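Local coordinates for protein amidohydrolase 2 (Bifidobacterium longum subsp. infantis, PDB 6UVZ) that probably acts as a hydrolase of the metallo-dependent hydrolase superfamily, with a substrate that remains to be defined, at residues V8-F13 against Y216-P221; E156-I161 against N186-V191; G210-L215 against E248-R253. One frame throughout, in Å; residues are numbered along the deposited sequence.

Overall arrangement
The chain begins with strand 7-13, which supplies the first half of contact 1. The other half comes about two hundred residues later, at the end of strand 214-216 and the loop after it, so contact 1 closes a loop round most of the barrel. Contact 2 is nested inside that loop: it closes the single beta-alpha-beta unit running from strand 159-161 through helix 172-181 to strand 187-191. Contact 3 opens after contact 2 has closed. Its turn and strand lie just before residues 216-221, and its helix partner lies beyond them, so contacts 1 and 3 cross. Together they tie the first and last strands, strands 159-161 and 187-191, and helix 244-254. K190 of contact 2 reaches H12 of contact 1.

Contact 1 of 3, residues V8-F13 against Y216-P221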
ATOM      1  N   VAL A   8       9.062  13.089  -3.880  1.00 48.83           N
ATOM      2  CA  VAL A   8       7.879  12.308  -3.534  1.00 40.94           C
ATOM      3  C   VAL A   8       8.046  10.890  -4.064  1.00 42.15           C
ATOM      4  O   VAL A   8       8.399  10.697  -5.233  1.00 40.43           O
ATOM      5  CB  VAL A   8       6.594  12.946  -4.099  1.00 35.36           C
ATOM      6  CG1 VAL A   8       5.403  12.029  -3.883  1.00 40.27           C
ATOM      7  CG2 VAL A   8       6.346  14.302  -3.455  1.00 42.31           C
ATOM      8  N   ILE A   9       7.792   9.906  -3.206  1.00 41.71           N
ATOM      9  CA  ILE A   9       7.752   8.497  -3.588  1.00 33.69           C
ATOM     10  C   ILE A   9       6.356   7.975  -3.277  1.00 36.05           C
ATOM     11  O   ILE A   9       5.944   7.947  -2.110  1.00 55.73           O
ATOM     12  CB  ILE A   9       8.820   7.668  -2.857  1.00 28.93           C
ATOM     13  CG1 ILE A   9      10.219   8.033  -3.356  1.00 38.03           C
ATOM     14  CG2 ILE A   9       8.557   6.180  -3.040  1.00 25.02           C
ATOM     15  CD1 ILE A   9      11.324   7.209  -2.727  1.00 24.03           C
ATOM     16  N   ASP A  10       5.631   7.566  -4.316  1.00 28.21           N
ATOM     17  CA  ASP A  10       4.270   7.062  -4.158  1.00 29.64           C
ATOM     18  C   ASP A  10       4.332   5.597  -3.742  1.00 38.79           C
ATOM     19  O   ASP A  10       4.669   4.729  -4.551  1.00 53.18           O
ATOM     20  CB  ASP A  10       3.487   7.227  -5.455  1.00 32.23           C
ATOM     21  CG  ASP A  10       1.992   7.305  -5.227  1.00 37.71           C
ATOM     22  OD1 ASP A  10       1.364   8.247  -5.750  1.00 43.27           O
ATOM     23  OD2 ASP A  10       1.448   6.438  -4.511  1.00 38.71           O
ATOM     24  N   SER A  11       3.998   5.314  -2.486  1.00 39.12           N
ATOM     25  CA  SER A  11       4.113   3.955  -1.973  1.00 41.31           C
ATOM     26  C   SER A  11       2.929   3.067  -2.338  1.00 41.31           C
ATOM     27  O   SER A  11       2.925   1.892  -1.956  1.00 45.43           O
ATOM     28  CB  SER A  11       4.287   3.983  -0.451  1.00 41.46           C
ATOM     29  OG  SER A  11       3.195   4.629   0.178  1.00 68.48           O
ATOM     30  N   HIS A  12       1.940   3.576  -3.074  1.00 30.55           N
ATOM     31  CA  HIS A  12       0.757   2.778  -3.394  1.00 31.27           C
ATOM     32  C   HIS A  12       0.040   3.412  -4.578  1.00 30.50           C
ATOM     33  O   HIS A  12      -0.601   4.456  -4.423  1.00 49.36           O
ATOM     34  CB  HIS A  12      -0.164   2.681  -2.183  1.00 36.55           C
ATOM     35  CG  HIS A  12      -1.311   1.735  -2.362  1.00 44.94           C
ATOM     36  ND1 HIS A  12      -1.378   0.518  -1.719  1.00 44.14           N
ATOM     37  CD2 HIS A  12      -2.440   1.830  -3.104  1.00 46.98           C
ATOM     38  CE1 HIS A  12      -2.496  -0.098  -2.060  1.00 47.34           C
ATOM     39  NE2 HIS A  12      -3.158   0.677  -2.900  1.00 48.55           N
ATOM     40  N   PHE A  13       0.138   2.782  -5.748  1.00 32.15           N
ATOM     41  CA  PHE A  13      -0.615   3.216  -6.916  1.00 32.42           C
ATOM     42  C   PHE A  13      -0.951   1.997  -7.762  1.00 40.10           C
ATOM     43  O   PHE A  13      -0.365   0.924  -7.602  1.00 41.52           O
ATOM     44  CB  PHE A  13       0.153   4.259  -7.740  1.00 30.92           C
ATOM     45  CG  PHE A  13       1.187   3.672  -8.663  1.00 32.43           C
ATOM     46  CD1 PHE A  13       0.890   3.437  -9.998  1.00 28.99           C
ATOM     47  CD2 PHE A  13       2.454   3.365  -8.202  1.00 33.43           C
ATOM     48  CE1 PHE A  13       1.836   2.899 -10.850  1.00 29.79           C
ATOM     49  CE2 PHE A  13       3.405   2.827  -9.050  1.00 35.46           C
ATOM     50  CZ  PHE A  13       3.095   2.595 -10.376  1.00 34.47           C
ATOM     51  N   TYR A 216       3.650   8.059   2.556  1.00 38.94           N
ATOM     52  CA  TYR A 216       2.733   8.778   1.681  1.00 37.25           C
ATOM     53  C   TYR A 216       2.177   7.829   0.629  1.00 36.56           C
ATOM     54  O   TYR A 216       2.932   7.099  -0.025  1.00 40.31           O
ATOM     55  CB  TYR A 216       3.419   9.960   0.999  1.00 33.34           C
ATOM     56  CG  TYR A 216       2.674  10.427  -0.232  1.00 32.03           C
ATOM     57  CD1 TYR A 216       1.489  11.145  -0.120  1.00 32.84           C
ATOM     58  CD2 TYR A 216       3.142  10.132  -1.506  1.00 37.09           C
ATOM     59  CE1 TYR A 216       0.798  11.563  -1.243  1.00 35.00           C
ATOM     60  CE2 TYR A 216       2.457  10.545  -2.634  1.00 34.80           C
ATOM     61  CZ  TYR A 216       1.287  11.261  -2.497  1.00 33.49           C
ATOM     62  OH  TYR A 216       0.606  11.673  -3.618  1.00 36.45           O
ATOM     63  N   SER A 217       0.859   7.853   0.457  1.00 42.57           N
ATOM     64  CA  SER A 217       0.180   6.991  -0.499  1.00 43.21           C
ATOM     65  C   SER A 217      -0.932   7.778  -1.172  1.00 54.99           C
ATOM     66  O   SER A 217      -1.706   8.464  -0.499  1.00 73.04           O
ATOM     67  CB  SER A 217      -0.387   5.745   0.190  1.00 51.18           C
ATOM     68  OG  SER A 217      -1.336   5.097  -0.634  1.00 77.86           O
ATOM     69  N   SER A 218      -1.009   7.678  -2.498  1.00 39.09           N
ATOM     70  CA  SER A 218      -2.046   8.353  -3.267  1.00 40.81           C
ATOM     71  C   SER A 218      -3.250   7.473  -3.558  1.00 46.01           C
ATOM     72  O   SER A 218      -4.356   7.998  -3.725  1.00 53.13           O
ATOM     73  CB  SER A 218      -1.479   8.866  -4.597  1.00 38.66           C
ATOM     74  OG  SER A 218      -1.126   7.788  -5.446  1.00 29.16           O
ATOM     75  N   ASN A 219      -3.062   6.153  -3.628  1.00 44.47           N
ATOM     76  CA  ASN A 219      -4.120   5.213  -4.002  1.00 44.83           C
ATOM     77  C   ASN A 219      -4.697   5.547  -5.377  1.00 45.84           C
ATOM     78  O   ASN A 219      -5.874   5.300  -5.650  1.00 48.77           O
ATOM     79  CB  ASN A 219      -5.227   5.163  -2.943  1.00 48.25           C
ATOM     80  CG  ASN A 219      -6.029   3.878  -2.995  1.00 64.67           C
ATOM     81  OD1 ASN A 219      -5.578   2.872  -3.543  1.00 63.43           O
ATOM     82  ND2 ASN A 219      -7.225   3.903  -2.418  1.00 84.96           N
ATOM     83  N   TRP A 220      -3.863   6.112  -6.244  1.00 42.88           N
ATOM     84  CA  TRP A 220      -4.295   6.478  -7.584  1.00 39.07           C
ATOM     85  C   TRP A 220      -4.462   5.222  -8.439  1.00 47.28           C
ATOM     86  O   TRP A 220      -3.674   4.279  -8.314  1.00 46.29           O
ATOM     87  CB  TRP A 220      -3.270   7.425  -8.213  1.00 36.52           C
ATOM     88  CG  TRP A 220      -3.638   7.951  -9.562  1.00 43.57           C
ATOM     89  CD1 TRP A 220      -4.363   9.072  -9.835  1.00 45.93           C
ATOM     90  CD2 TRP A 220      -3.286   7.382 -10.829  1.00 41.66           C
ATOM     91  NE1 TRP A 220      -4.490   9.236 -11.193  1.00 44.74           N
ATOM     92  CE2 TRP A 220      -3.837   8.212 -11.826  1.00 36.54           C
ATOM     93  CE3 TRP A 220      -2.560   6.252 -11.217  1.00 43.12           C
ATOM     94  CZ2 TRP A 220      -3.686   7.946 -13.185  1.00 34.52           C
ATOM     95  CZ3 TRP A 220      -2.411   5.990 -12.568  1.00 37.32           C
ATOM     96  CH2 TRP A 220      -2.972   6.834 -13.534  1.00 38.58           C
ATOM     97  N   PRO A 221      -5.476   5.173  -9.319  1.00 47.43           N
ATOM     98  CA  PRO A 221      -6.486   6.205  -9.571  1.00 44.92           C
ATOM     99  C   PRO A 221      -7.782   6.012  -8.785  1.00 53.40           C
ATOM    100  O   PRO A 221      -8.778   6.667  -9.089  1.00 58.12           O
ATOM    101  CB  PRO A 221      -6.746   6.056 -11.067  1.00 37.83           C
ATOM    102  CG  PRO A 221      -6.611   4.584 -11.292  1.00 31.69           C
ATOM    103  CD  PRO A 221      -5.564   4.086 -10.312  1.00 35.22           C
TER
HETATM  104  O   HOH W   1       6.249   7.191   0.648  1.00 54.16           O
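S11 and D10 reach across to Y216 and S218 with their polar ends. The OG of S11 lies between the backbone N and the carbonyl carbon (chi1 59°). This sets it beside the S11 N, which donates to Y216 O. The hydrogen bond from S11 N to Y216 O is 3.2 Å and comes in the carbonyl plane. S11 OG approaches the same oxygen, but too closely in the model for that bond to be sure. D10 turns its CG anti to the backbone N, and its carboxylate faces S218. S218 OG donates to D10 OD1, although the position of that oxygen is less certain. S218 N adds a weak bond to D10 OD2. The same OD2 accepts from H12 N at 3.2 Å through its anti lone pair, forming an Asx turn.

Y216 presents its ring to V8 and I9. V8 CG1 comes within 3.5 Å of Y216 CE2, and I9 O lies at the ring edge in plane, 3.6 Å from Y216 CD2. The phenol OH bonds to Y45. Water 1 accepts weakly from Y216 N and donates to I9 O.

H12 and N219 lie side by side and point the same way. Their ring and amide planes are 70° apart, with H12 NE2 3.3 Å from N219 OD1. N219 N donates to H12 O at 3.1 Å. H12 ND1 bonds to K190, while N219 ND2 is held by G193 and D194. Further along, F13 CA meets W220 O in a CA-H...O contact.

The arrangement joins the first strand of a TIM barrel to the loop after its last. H12 and H14 form an HxH motif at the end of the first strand, where relatives in this superfamily commonly bind metal; a similar role here is possible but unproven.

Contact 2 of 3, residues E156-I161 against N186-V191; sequences EVTVII and NSYIKV
Strands 159-161 and 187-191 run parallel, with V159 opposite S187, I160 opposite Y188 and I161 opposite I189; their axes approach to 4.3 Å at 27°. Four backbone bonds join them. V159 N donates to N186 O, Y188 N to V159 O at 2.8 Å, I161 N to Y188 O, and K190 N to I161 O. The modelled length of the bond from I161 N is very short and doubtful. CA-H groups of T158, S187, I160 and I189 also lie against carbonyl oxygens across the pair.

The side chains alternate between two faces. I160 and Y188 share one face, where I160 CG1 meets Y188 CB at 4.1 Å and the two side chains cross obliquely. T158 CG2 approaches the same tyrosine at CE2, 4.0 Å away, while V159 O lies at the ring edge. L215 of the next strand packs on both I160 and Y188.

V159, S187, I161 and I189 occupy the other face. V159 CG1 lies against S187 CB at 3.9 Å. I189 CG1 is anti to the backbone N (chi1 -177°), and touches I161 CB, also at 3.9 Å. Helix 199-209 covers I189 through V205 and F209. S187 OG bonds to L181 O.

K190 extends its chain beyond CG, past I160. Its CE comes 3.5 Å from I160 CG2. Just before the strand, the CB of N186 rests near V157 O, and its ND2 bonds to P155 O.

The contact is thus held by backbone bonds and apolar packing. K190 is the long side chain whose polar end meets partners from other strands. Its buried NZ forms a salt bridge with E136 and bonds to S11 O, while its aliphatic chain lies against I160 CG2.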
ATOM      1  N   GLU A 156      10.401  -9.839  12.173  1.00 44.71           N
ATOM      2  CA  GLU A 156      11.435  -9.636  11.167  1.00 46.63           C
ATOM      3  C   GLU A 156      10.879  -9.426   9.765  1.00 41.53           C
ATOM      4  O   GLU A 156      11.651  -9.108   8.854  1.00 40.20           O
ATOM      5  CB  GLU A 156      12.411 -10.821  11.155  1.00 37.18           C
ATOM      6  CG  GLU A 156      11.790 -12.161  10.788  1.00 50.98           C
ATOM      7  CD  GLU A 156      11.159 -12.869  11.972  1.00 66.19           C
ATOM      8  OE1 GLU A 156      11.051 -12.251  13.051  1.00 67.48           O
ATOM      9  OE2 GLU A 156      10.775 -14.049  11.826  1.00 73.88           O
ATOM     10  N   VAL A 157       9.575  -9.591   9.564  1.00 40.25           N
ATOM     11  CA  VAL A 157       8.959  -9.341   8.266  1.00 33.04           C
ATOM     12  C   VAL A 157       8.482  -7.896   8.222  1.00 39.39           C
ATOM     13  O   VAL A 157       8.022  -7.344   9.230  1.00 48.75           O
ATOM     14  CB  VAL A 157       7.807 -10.330   7.995  1.00 23.82           C
ATOM     15  CG1 VAL A 157       6.632 -10.079   8.927  1.00 20.90           C
ATOM     16  CG2 VAL A 157       7.364 -10.254   6.540  1.00 20.13           C
ATOM     17  N   THR A 158       8.615  -7.270   7.057  1.00 48.96           N
ATOM     18  CA  THR A 158       8.162  -5.901   6.855  1.00 38.65           C
ATOM     19  C   THR A 158       6.698  -5.923   6.435  1.00 37.46           C
ATOM     20  O   THR A 158       6.359  -6.452   5.372  1.00 43.16           O
ATOM     21  CB  THR A 158       9.014  -5.193   5.802  1.00 37.60           C
ATOM     22  OG1 THR A 158      10.371  -5.117   6.257  1.00 42.48           O
ATOM     23  CG2 THR A 158       8.491  -3.788   5.549  1.00 20.49           C
ATOM     24  N   VAL A 159       5.834  -5.356   7.273  1.00 32.47           N
ATOM     25  CA  VAL A 159       4.400  -5.297   7.017  1.00 32.32           C
ATOM     26  C   VAL A 159       4.021  -3.844   6.773  1.00 34.67           C
ATOM     27  O   VAL A 159       4.454  -2.948   7.509  1.00 49.46           O
ATOM     28  CB  VAL A 159       3.595  -5.899   8.182  1.00 27.86           C
ATOM     29  CG1 VAL A 159       4.071  -5.335   9.515  1.00 22.00           C
ATOM     30  CG2 VAL A 159       2.105  -5.650   7.989  1.00 32.07           C
ATOM     31  N   ILE A 160       3.228  -3.608   5.734  1.00 28.11           N
ATOM     32  CA  ILE A 160       2.750  -2.274   5.387  1.00 32.87           C
ATOM     33  C   ILE A 160       1.234  -2.285   5.518  1.00 38.20           C
ATOM     34  O   ILE A 160       0.544  -2.998   4.778  1.00 43.31           O
ATOM     35  CB  ILE A 160       3.181  -1.847   3.977  1.00 33.76           C
ATOM     36  CG1 ILE A 160       4.699  -1.673   3.900  1.00 35.10           C
ATOM     37  CG2 ILE A 160       2.489  -0.556   3.592  1.00 39.98           C
ATOM     38  CD1 ILE A 160       5.451  -2.921   3.489  1.00 39.82           C
ATOM     39  N   ILE A 161       0.714  -1.500   6.460  1.00 40.71           N
ATOM     40  CA  ILE A 161      -0.723  -1.421   6.696  1.00 42.61           C
ATOM     41  C   ILE A 161      -1.327  -0.524   5.620  1.00 46.67           C
ATOM     42  O   ILE A 161      -1.030   0.671   5.555  1.00 49.15           O
ATOM     43  CB  ILE A 161      -1.034  -0.890   8.100  1.00 45.36           C
ATOM     44  CG1 ILE A 161      -0.126  -1.541   9.144  1.00 46.39           C
ATOM     45  CG2 ILE A 161      -2.489  -1.143   8.450  1.00 44.59           C
ATOM     46  CD1 ILE A 161      -0.274  -3.037   9.247  1.00 56.55           C
ATOM     47  N   ASN A 186       9.318  -3.302  12.188  1.00 58.96           N
ATOM     48  CA  ASN A 186       9.271  -3.178  10.734  1.00 46.47           C
ATOM     49  C   ASN A 186       7.846  -2.994  10.221  1.00 45.25           C
ATOM     50  O   ASN A 186       7.514  -3.435   9.119  1.00 40.19           O
ATOM     51  CB  ASN A 186       9.926  -4.388  10.069  1.00 44.41           C
ATOM     52  CG  ASN A 186      11.370  -4.570  10.490  1.00 49.45           C
ATOM     53  OD1 ASN A 186      12.258  -3.858  10.021  1.00 53.49           O
ATOM     54  ND2 ASN A 186      11.612  -5.528  11.377  1.00 56.79           N
ATOM     55  N   SER A 187       6.995  -2.339  11.006  1.00 48.26           N
ATOM     56  CA  SER A 187       5.630  -2.057  10.590  1.00 46.71           C
ATOM     57  C   SER A 187       5.545  -0.664   9.983  1.00 50.67           C
ATOM     58  O   SER A 187       6.242   0.259  10.411  1.00 54.17           O
ATOM     59  CB  SER A 187       4.667  -2.174  11.773  1.00 56.16           C
ATOM     60  OG  SER A 187       4.998  -1.246  12.792  1.00 67.93           O
ATOM     61  N   TYR A 188       4.693  -0.524   8.970  1.00 49.23           N
ATOM     62  CA  TYR A 188       4.475   0.751   8.303  1.00 44.08           C
ATOM     63  C   TYR A 188       2.996   0.884   7.978  1.00 44.50           C
ATOM     64  O   TYR A 188       2.298  -0.115   7.786  1.00 50.48           O
ATOM     65  CB  TYR A 188       5.308   0.875   7.019  1.00 38.62           C
ATOM     66  CG  TYR A 188       6.804   0.874   7.249  1.00 38.80           C
ATOM     67  CD1 TYR A 188       7.509   2.065   7.371  1.00 33.68           C
ATOM     68  CD2 TYR A 188       7.512  -0.318   7.338  1.00 31.49           C
ATOM     69  CE1 TYR A 188       8.876   2.069   7.577  1.00 33.60           C
ATOM     70  CE2 TYR A 188       8.878  -0.324   7.546  1.00 39.02           C
ATOM     71  CZ  TYR A 188       9.555   0.872   7.664  1.00 46.18           C
ATOM     72  OH  TYR A 188      10.915   0.871   7.869  1.00 55.09           O
ATOM     73  N   ILE A 189       2.521   2.124   7.915  1.00 38.06           N
ATOM     74  CA  ILE A 189       1.116   2.407   7.658  1.00 45.06           C
ATOM     75  C   ILE A 189       1.014   3.509   6.610  1.00 49.62           C
ATOM     76  O   ILE A 189       1.777   4.481   6.634  1.00 51.59           O
ATOM     77  CB  ILE A 189       0.370   2.793   8.954  1.00 46.81           C
ATOM     78  CG1 ILE A 189      -1.121   3.004   8.680  1.00 54.63           C
ATOM     79  CG2 ILE A 189       0.999   4.018   9.604  1.00 42.63           C
ATOM     80  CD1 ILE A 189      -1.960   3.110   9.933  1.00 56.20           C
ATOM     81  N   LYS A 190       0.079   3.344   5.679  1.00 36.53           N
ATOM     82  CA  LYS A 190      -0.144   4.301   4.606  1.00 34.38           C
ATOM     83  C   LYS A 190      -1.312   5.212   4.949  1.00 54.99           C
ATOM     84  O   LYS A 190      -2.305   4.771   5.537  1.00 67.50           O
ATOM     85  CB  LYS A 190      -0.425   3.580   3.286  1.00 35.97           C
ATOM     86  CG  LYS A 190       0.747   2.790   2.747  1.00 36.20           C
ATOM     87  CD  LYS A 190       0.349   2.010   1.510  1.00 30.98           C
ATOM     88  CE  LYS A 190       1.568   1.422   0.830  1.00 34.03           C
ATOM     89  NZ  LYS A 190       1.205   0.457  -0.242  1.00 35.42           N
ATOM     90  N   VAL A 191      -1.194   6.481   4.576  1.00 56.33           N
ATOM     91  CA  VAL A 191      -2.251   7.465   4.799  1.00 53.96           C
ATOM     92  C   VAL A 191      -2.981   7.630   3.469  1.00 62.98           C
ATOM     93  O   VAL A 191      -2.675   8.520   2.671  1.00 56.22           O
ATOM     94  CB  VAL A 191      -1.702   8.789   5.325  1.00 41.04           C
ATOM     95  CG1 VAL A 191      -2.845   9.726   5.685  1.00 45.30           C
ATOM     96  CG2 VAL A 191      -0.814   8.546   6.527  1.00 39.09           C
TER

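Contact 3 of 3, residues G210-L215 against E248-R253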
ATOM      1  N   GLY A 210       4.527   7.263  14.786  1.00 67.11           N
ATOM      2  CA  GLY A 210       5.700   8.103  14.727  1.00 63.08           C
ATOM      3  C   GLY A 210       5.984   8.585  13.320  1.00 68.14           C
ATOM      4  O   GLY A 210       5.410   8.094  12.342  1.00 75.87           O
ATOM      5  N   PRO A 211       6.886   9.560  13.189  1.00 72.60           N
ATOM      6  CA  PRO A 211       7.192  10.126  11.870  1.00 76.55           C
ATOM      7  C   PRO A 211       8.088   9.254  11.006  1.00 74.33           C
ATOM      8  O   PRO A 211       8.320   9.603   9.842  1.00 70.05           O
ATOM      9  CB  PRO A 211       7.894  11.443  12.229  1.00 72.88           C
ATOM     10  CG  PRO A 211       8.575  11.142  13.521  1.00 65.57           C
ATOM     11  CD  PRO A 211       7.655  10.210  14.266  1.00 69.29           C
ATOM     12  N   LYS A 212       8.598   8.141  11.530  1.00 65.13           N
ATOM     13  CA  LYS A 212       9.514   7.283  10.790  1.00 55.10           C
ATOM     14  C   LYS A 212       8.837   6.069  10.168  1.00 57.21           C
ATOM     15  O   LYS A 212       9.480   5.356   9.389  1.00 68.50           O
ATOM     16  CB  LYS A 212      10.651   6.808  11.704  1.00 52.31           C
ATOM     17  CG  LYS A 212      11.597   7.910  12.147  1.00 58.20           C
ATOM     18  CD  LYS A 212      12.332   8.509  10.960  1.00 65.27           C
ATOM     19  CE  LYS A 212      13.297   9.597  11.400  1.00 75.04           C
ATOM     20  NZ  LYS A 212      14.032  10.182  10.245  1.00 78.95           N
ATOM     21  N   LYS A 213       7.571   5.815  10.482  1.00 50.88           N
ATOM     22  CA  LYS A 213       6.868   4.625  10.016  1.00 48.68           C
ATOM     23  C   LYS A 213       5.522   4.996   9.408  1.00 48.12           C
ATOM     24  O   LYS A 213       4.524   4.291   9.576  1.00 60.29           O
ATOM     25  CB  LYS A 213       6.704   3.618  11.153  1.00 49.79           C
ATOM     26  CG  LYS A 213       8.032   3.088  11.686  1.00 62.52           C
ATOM     27  CD  LYS A 213       7.925   2.593  13.121  1.00 78.53           C
ATOM     28  CE  LYS A 213       7.121   1.310  13.219  1.00 85.29           C
ATOM     29  NZ  LYS A 213       7.076   0.786  14.611  1.00 93.64           N
ATOM     30  N   VAL A 214       5.480   6.114   8.686  1.00 44.38           N
ATOM     31  CA  VAL A 214       4.282   6.574   7.994  1.00 44.69           C
ATOM     32  C   VAL A 214       4.656   6.876   6.550  1.00 46.84           C
ATOM     33  O   VAL A 214       5.589   7.644   6.294  1.00 54.84           O
ATOM     34  CB  VAL A 214       3.670   7.817   8.671  1.00 48.07           C
ATOM     35  CG1 VAL A 214       2.526   8.360   7.840  1.00 46.58           C
ATOM     36  CG2 VAL A 214       3.189   7.476  10.072  1.00 40.02           C
ATOM     37  N   LEU A 215       3.929   6.275   5.611  1.00 38.64           N
ATOM     38  CA  LEU A 215       4.237   6.366   4.192  1.00 34.45           C
ATOM     39  C   LEU A 215       3.193   7.213   3.477  1.00 35.31           C
ATOM     40  O   LEU A 215       1.995   7.097   3.749  1.00 40.50           O
ATOM     41  CB  LEU A 215       4.285   4.975   3.553  1.00 29.40           C
ATOM     42  CG  LEU A 215       5.131   3.905   4.245  1.00 27.63           C
ATOM     43  CD1 LEU A 215       4.831   2.535   3.661  1.00 32.79           C
ATOM     44  CD2 LEU A 215       6.606   4.226   4.116  1.00 30.31           C
ATOM     45  N   GLU A 248       9.322  10.345   1.087  1.00 44.01           N
ATOM     46  CA  GLU A 248      10.269   9.503   0.360  1.00 51.75           C
ATOM     47  C   GLU A 248      11.147   8.646   1.267  1.00 53.41           C
ATOM     48  O   GLU A 248      11.436   7.492   0.935  1.00 59.55           O
ATOM     49  CB  GLU A 248      11.158  10.358  -0.552  1.00 59.73           C
ATOM     50  CG  GLU A 248      11.995  11.410   0.160  1.00 74.48           C
ATOM     51  CD  GLU A 248      13.250  11.775  -0.612  1.00 79.62           C
ATOM     52  OE1 GLU A 248      13.763  10.913  -1.358  1.00 67.96           O
ATOM     53  OE2 GLU A 248      13.721  12.924  -0.475  1.00 81.32           O
ATOM     54  N   ASN A 249      11.576   9.188   2.409  1.00 52.30           N
ATOM     55  CA  ASN A 249      12.602   8.508   3.195  1.00 52.57           C
ATOM     56  C   ASN A 249      12.049   7.279   3.909  1.00 52.35           C
ATOM     57  O   ASN A 249      12.749   6.268   4.039  1.00 55.38           O
ATOM     58  CB  ASN A 249      13.230   9.480   4.193  1.00 62.84           C
ATOM     59  CG  ASN A 249      14.167  10.469   3.525  1.00 67.29           C
ATOM     60  OD1 ASN A 249      14.799  10.157   2.516  1.00 58.50           O
ATOM     61  ND2 ASN A 249      14.261  11.668   4.088  1.00 78.94           N
ATOM     62  N   ASN A 250      10.802   7.342   4.384  1.00 53.74           N
ATOM     63  CA  ASN A 250      10.215   6.168   5.023  1.00 50.89           C
ATOM     64  C   ASN A 250       9.995   5.039   4.025  1.00 53.40           C
ATOM     65  O   ASN A 250      10.110   3.862   4.386  1.00 54.57           O
ATOM     66  CB  ASN A 250       8.897   6.532   5.709  1.00 55.48           C
ATOM     67  CG  ASN A 250       9.096   7.428   6.915  1.00 62.35           C
ATOM     68  OD1 ASN A 250      10.200   7.537   7.449  1.00 72.49           O
ATOM     69  ND2 ASN A 250       8.021   8.073   7.358  1.00 50.42           N
ATOM     70  N   ALA A 251       9.681   5.373   2.770  1.00 53.51           N
ATOM     71  CA  ALA A 251       9.500   4.340   1.757  1.00 45.67           C
ATOM     72  C   ALA A 251      10.826   3.703   1.359  1.00 47.98           C
ATOM     73  O   ALA A 251      10.852   2.537   0.949  1.00 46.32           O
ATOM     74  CB  ALA A 251       8.800   4.923   0.530  1.00 42.20           C
ATOM     75  N   ARG A 252      11.930   4.445   1.472  1.00 44.47           N
ATOM     76  CA  ARG A 252      13.234   3.883   1.138  1.00 44.57           C
ATOM     77  C   ARG A 252      13.652   2.802   2.125  1.00 49.80           C
ATOM     78  O   ARG A 252      14.439   1.916   1.774  1.00 40.02           O
ATOM     79  CB  ARG A 252      14.291   4.986   1.085  1.00 47.96           C
ATOM     80  CG  ARG A 252      14.123   5.959  -0.067  1.00 53.57           C
ATOM     81  CD  ARG A 252      15.264   6.962  -0.107  1.00 54.06           C
ATOM     82  NE  ARG A 252      15.081   7.958  -1.158  1.00 58.26           N
ATOM     83  CZ  ARG A 252      15.497   7.807  -2.411  1.00 69.15           C
ATOM     84  NH1 ARG A 252      16.122   6.695  -2.775  1.00 70.91           N
ATOM     85  NH2 ARG A 252      15.288   8.766  -3.302  1.00 79.18           N
ATOM     86  N   ARG A 253      13.150   2.859   3.358  1.00 53.07           N
ATOM     87  CA  ARG A 253      13.470   1.843   4.353  1.00 49.23           C
ATOM     88  C   ARG A 253      12.458   0.709   4.381  1.00 44.16           C
ATOM     89  O   ARG A 253      12.836  -0.441   4.634  1.00 54.07           O
ATOM     90  CB  ARG A 253      13.570   2.475   5.744  1.00 42.90           C
ATOM     91  CG  ARG A 253      14.670   3.514   5.875  1.00 52.54           C
ATOM     92  CD  ARG A 253      14.784   4.018   7.303  1.00 59.46           C
ATOM     93  NE  ARG A 253      13.531   4.595   7.781  1.00 67.69           N
ATOM     94  CZ  ARG A 253      13.211   5.881   7.670  1.00 72.93           C
ATOM     95  NH1 ARG A 253      14.054   6.730   7.097  1.00 57.74           N
ATOM     96  NH2 ARG A 253      12.049   6.317   8.134  1.00 79.14           N
TER
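N250 holds its CG anti to the carbonyl carbon (chi1 -69°), and the amide extends from the helix to P211 and V214. There ND2 donates twice. It bonds P211 O at 2.9 Å and V214 O at 2.7 Å, both nearly straight. Both acceptors lie in the amide plane of N250, whereas ND2 sits above the carbonyl plane of P211. The two bonds fix the rotation of the amide.

R253 bends at chi3 (-58°), which brings NE round. Its guanidinium presents an edge to K212 O, and NH2 donates to that oxygen at 3.0 Å, though the place of NH2 is less sure. N249 O lies 3.4 Å above one face of the same group, offset toward the rim.

P211, K212 and K213 belong to a type I turn, from G210 to K213, that leads from helix 199-209 into the last barrel strand. Helix 244-254 also packs on I9 and L53, near the starts of their strands, so the contact joins this turn to a helix at the N-terminal end of the barrel.

Apolar packing comes from L215. Its CD2 lies 3.6 Å from N250 CB and 4.3 Å from A251 CB. K212 NZ forms a salt bridge with D245.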